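Local coordinates for uncharacterized protein DUF1185 (Bordetella bronchiseptica RB50, PDB 3BYQ) that is of unknown function but adopts a variant of the Bacillus chorismate mutase fold and may have a role in amino-acid metabolism, at residues V79-A84 with M130-H135. Sequence-based numbering, arbitrary orientation. Where two conformers were deposited one is given.
Sequences VYSKAA and MMVPVH
Tyr-80 and His-135 form an antiparallel, hydrogen-bonded beta pair at one end of a buried contact near the centre of the chain, from which the two strands splay apart. The evidence for pairing is local: Tyr-80 N donates to His-135 O at 3.2 Å, in the carbonyl plane, whereas the return bond from His-135 N to Tyr-80 O is weak at 3.4 Å. The strand directions differ by 145°, and the separation of nearest CA atoms grows from 5.1 Å at Ser-81 and Val-134 to 6.8 Å at Ala-83 and Val-132. Between these ends a side chain takes over the bridging. Ser-81 OG, anti to the backbone N (chi1 -167°), donates to Pro-133 O at 2.6 Å from 26° off the carbonyl plane; Pro-118 O of the same chain is a second, weak acceptor for that hydroxyl. Val-132 CG1 is pressed against the same serine, 3.5 Å from Ser-81 CB, closer than usual carbon contact. Strand 79-86 is a branch point of the mixed sheet in this variant of the Bacillus chorismate mutase fold: it also pairs antiparallel with strand 161-169 and parallel with strand 119-123. Apolar contacts fill both ends. Val-79 and Val-134 cross obliquely, their CG2 methyls 3.7 Å apart, while at the far end the selenomethionine Met-130, its chain bent at chi3, brings CE to 3.7 Å from Ala-83 CB. Tyr-80 and His-135 project from one face of the sheet, and their polar ends hydrogen-bond to carbonyls of the same chain, OH to Ala-115 O and NE2 to Met-116 O. A second subunit packs on Met-130, Pro-133 and His-135.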
ATOM      1  N   VAL B  79       2.805  25.859 -13.919  1.00 15.31           N
ATOM      2  CA  VAL B  79       3.719  24.919 -13.253  1.00 17.30           C
ATOM      3  C   VAL B  79       3.866  23.640 -14.083  1.00 18.35           C
ATOM      4  O   VAL B  79       3.000  23.315 -14.880  1.00 17.52           O
ATOM      5  CB  VAL B  79       3.253  24.555 -11.804  1.00 19.35           C
ATOM      6  CG1 VAL B  79       3.197  25.810 -10.898  1.00 18.65           C
ATOM      7  CG2 VAL B  79       1.910  23.811 -11.789  1.00 16.87           C
ATOM      8  N   TYR B  80       4.985  22.951 -13.899  1.00 20.02           N
ATOM      9  CA  TYR B  80       5.177  21.661 -14.579  1.00 17.86           C
ATOM     10  C   TYR B  80       6.138  20.747 -13.824  1.00 18.71           C
ATOM     11  O   TYR B  80       6.758  21.142 -12.837  1.00 18.05           O
ATOM     12  CB  TYR B  80       5.576  21.824 -16.089  1.00 20.69           C
ATOM     13  CG  TYR B  80       6.796  22.675 -16.458  1.00 17.32           C
ATOM     14  CD1 TYR B  80       7.808  23.013 -15.545  1.00 16.84           C
ATOM     15  CD2 TYR B  80       6.972  23.072 -17.771  1.00 16.69           C
ATOM     16  CE1 TYR B  80       8.937  23.804 -15.958  1.00 15.08           C
ATOM     17  CE2 TYR B  80       8.099  23.792 -18.187  1.00 17.46           C
ATOM     18  CZ  TYR B  80       9.063  24.162 -17.293  1.00 19.12           C
ATOM     19  OH  TYR B  80      10.114  24.934 -17.791  1.00 18.08           O
ATOM     20  N   SER B  81       6.193  19.518 -14.319  1.00 17.03           N
ATOM     21  CA  SER B  81       7.053  18.477 -13.839  1.00 18.29           C
ATOM     22  C   SER B  81       7.067  17.335 -14.823  1.00 16.73           C
ATOM     23  O   SER B  81       6.313  17.281 -15.792  1.00 16.42           O
ATOM     24  CB  SER B  81       6.613  17.954 -12.475  1.00 18.82           C
ATOM     25  OG  SER B  81       7.636  17.144 -11.882  1.00 20.80           O
ATOM     26  N   LYS B  82       7.915  16.373 -14.506  1.00 18.72           N
ATOM     27  CA  LYS B  82       8.060  15.176 -15.341  1.00 18.85           C
ATOM     28  C   LYS B  82       8.421  14.037 -14.441  1.00 19.93           C
ATOM     29  O   LYS B  82       9.048  14.234 -13.405  1.00 21.14           O
ATOM     30  CB  LYS B  82       9.134  15.377 -16.410  1.00 18.87           C
ATOM     31  CG  LYS B  82      10.555  15.603 -15.883  1.00 22.19           C
ATOM     32  CD  LYS B  82      11.492  16.283 -16.895  1.00 19.32           C
ATOM     33  CE  LYS B  82      12.794  16.658 -16.230  1.00 18.87           C
ATOM     34  NZ  LYS B  82      13.721  17.459 -17.047  1.00 22.06           N
ATOM     35  N   ALA B  83       8.052  12.832 -14.835  1.00 18.10           N
ATOM     36  CA  ALA B  83       8.339  11.698 -13.951  1.00 18.01           C
ATOM     37  C   ALA B  83       8.387  10.399 -14.696  1.00 18.49           C
ATOM     38  O   ALA B  83       7.894  10.273 -15.817  1.00 17.00           O
ATOM     39  CB  ALA B  83       7.291  11.633 -12.835  1.00 20.12           C
ATOM     40  N   ALA B  84       9.048   9.432 -14.086  1.00 15.73           N
ATOM     41  CA  ALA B  84       9.166   8.089 -14.682  1.00 19.22           C
ATOM     42  C   ALA B  84       9.117   6.997 -13.631  1.00 17.90           C
ATOM     43  O   ALA B  84       9.695   7.131 -12.581  1.00 18.21           O
ATOM     44  CB  ALA B  84      10.453   7.939 -15.480  1.00 16.99           C
HETATM   45  N   MSE B 130       3.255   7.643  -6.967  1.00 21.80           N
HETATM   46  CA  MSE B 130       4.359   8.548  -6.668  1.00 19.55           C
HETATM   47  C   MSE B 130       3.953  10.006  -6.707  1.00 18.28           C
HETATM   48  O   MSE B 130       3.293  10.433  -7.640  1.00 19.79           O
HETATM   49  CB  MSE B 130       5.474   8.271  -7.718  1.00 21.41           C
HETATM   50  CG  MSE B 130       6.793   8.946  -7.525  1.00 24.24           C
HETATM   51 SE   MSE B 130       8.129   8.203  -8.714  0.75 16.43          SE
HETATM   52  CE  MSE B 130       7.472   8.898 -10.370  1.00 18.54           C
HETATM   53  N   MSE B 131       4.382  10.760  -5.694  1.00 20.27           N
HETATM   54  CA  MSE B 131       4.129  12.209  -5.627  0.50 18.87           C
HETATM   55  C   MSE B 131       5.093  12.882  -6.557  1.00 20.19           C
HETATM   56  O   MSE B 131       6.305  12.662  -6.466  1.00 19.00           O
HETATM   57  CB  MSE B 131       4.385  12.809  -4.235  0.50 19.40           C
HETATM   58  CG  MSE B 131       3.543  12.293  -3.128  0.50 19.03           C
HETATM   59 SE   MSE B 131       1.677  12.563  -3.384  0.38 20.62          SE
HETATM   60  CE  MSE B 131       1.575  14.482  -3.497  0.50 27.44           C
ATOM     61  N   VAL B 132       4.561  13.710  -7.442  1.00 18.48           N
ATOM     62  CA  VAL B 132       5.393  14.430  -8.427  1.00 18.78           C
ATOM     63  C   VAL B 132       5.423  15.914  -8.116  1.00 17.53           C
ATOM     64  O   VAL B 132       4.384  16.570  -8.091  1.00 18.03           O
ATOM     65  CB  VAL B 132       4.879  14.213  -9.887  1.00 20.75           C
ATOM     66  CG1 VAL B 132       5.833  14.937 -10.903  1.00 17.95           C
ATOM     67  CG2 VAL B 132       4.790  12.715 -10.178  1.00 21.37           C
ATOM     68  N   PRO B 133       6.598  16.459  -7.876  1.00 15.44           N
ATOM     69  CA  PRO B 133       6.617  17.850  -7.460  1.00 15.44           C
ATOM     70  C   PRO B 133       6.647  18.773  -8.643  1.00 16.68           C
ATOM     71  O   PRO B 133       7.276  18.468  -9.652  1.00 18.07           O
ATOM     72  CB  PRO B 133       7.945  17.951  -6.718  1.00 17.50           C
ATOM     73  CG  PRO B 133       8.803  16.982  -7.421  1.00 18.15           C
ATOM     74  CD  PRO B 133       7.934  15.834  -7.743  1.00 16.77           C
ATOM     75  N   VAL B 134       5.972  19.911  -8.504  1.00 16.69           N
ATOM     76  CA  VAL B 134       5.953  20.919  -9.547  1.00 15.96           C
ATOM     77  C   VAL B 134       6.446  22.262  -9.060  1.00 17.18           C
ATOM     78  O   VAL B 134       6.473  22.571  -7.853  1.00 16.38           O
ATOM     79  CB  VAL B 134       4.519  21.146 -10.162  1.00 15.89           C
ATOM     80  CG1 VAL B 134       3.940  19.857 -10.686  1.00 19.20           C
ATOM     81  CG2 VAL B 134       3.523  21.785  -9.144  1.00 21.80           C
ATOM     82  N   HIS B 135       6.910  23.060 -10.009  1.00 17.92           N
ATOM     83  CA  HIS B 135       7.254  24.438  -9.704  1.00 17.07           C
ATOM     84  C   HIS B 135       6.963  25.356 -10.880  1.00 17.11           C
ATOM     85  O   HIS B 135       6.556  24.897 -11.973  1.00 16.64           O
ATOM     86  CB  HIS B 135       8.635  24.602  -9.096  1.00 18.33           C
ATOM     87  CG  HIS B 135       9.778  24.287  -9.999  1.00 15.38           C
ATOM     88  ND1 HIS B 135      10.814  23.469  -9.599  1.00 20.24           N
ATOM     89  CD2 HIS B 135      10.119  24.760 -11.227  1.00 16.90           C
ATOM     90  CE1 HIS B 135      11.726  23.425 -10.559  1.00 21.30           C
ATOM     91  NE2 HIS B 135      11.330  24.191 -11.560  1.00 19.59           N
TER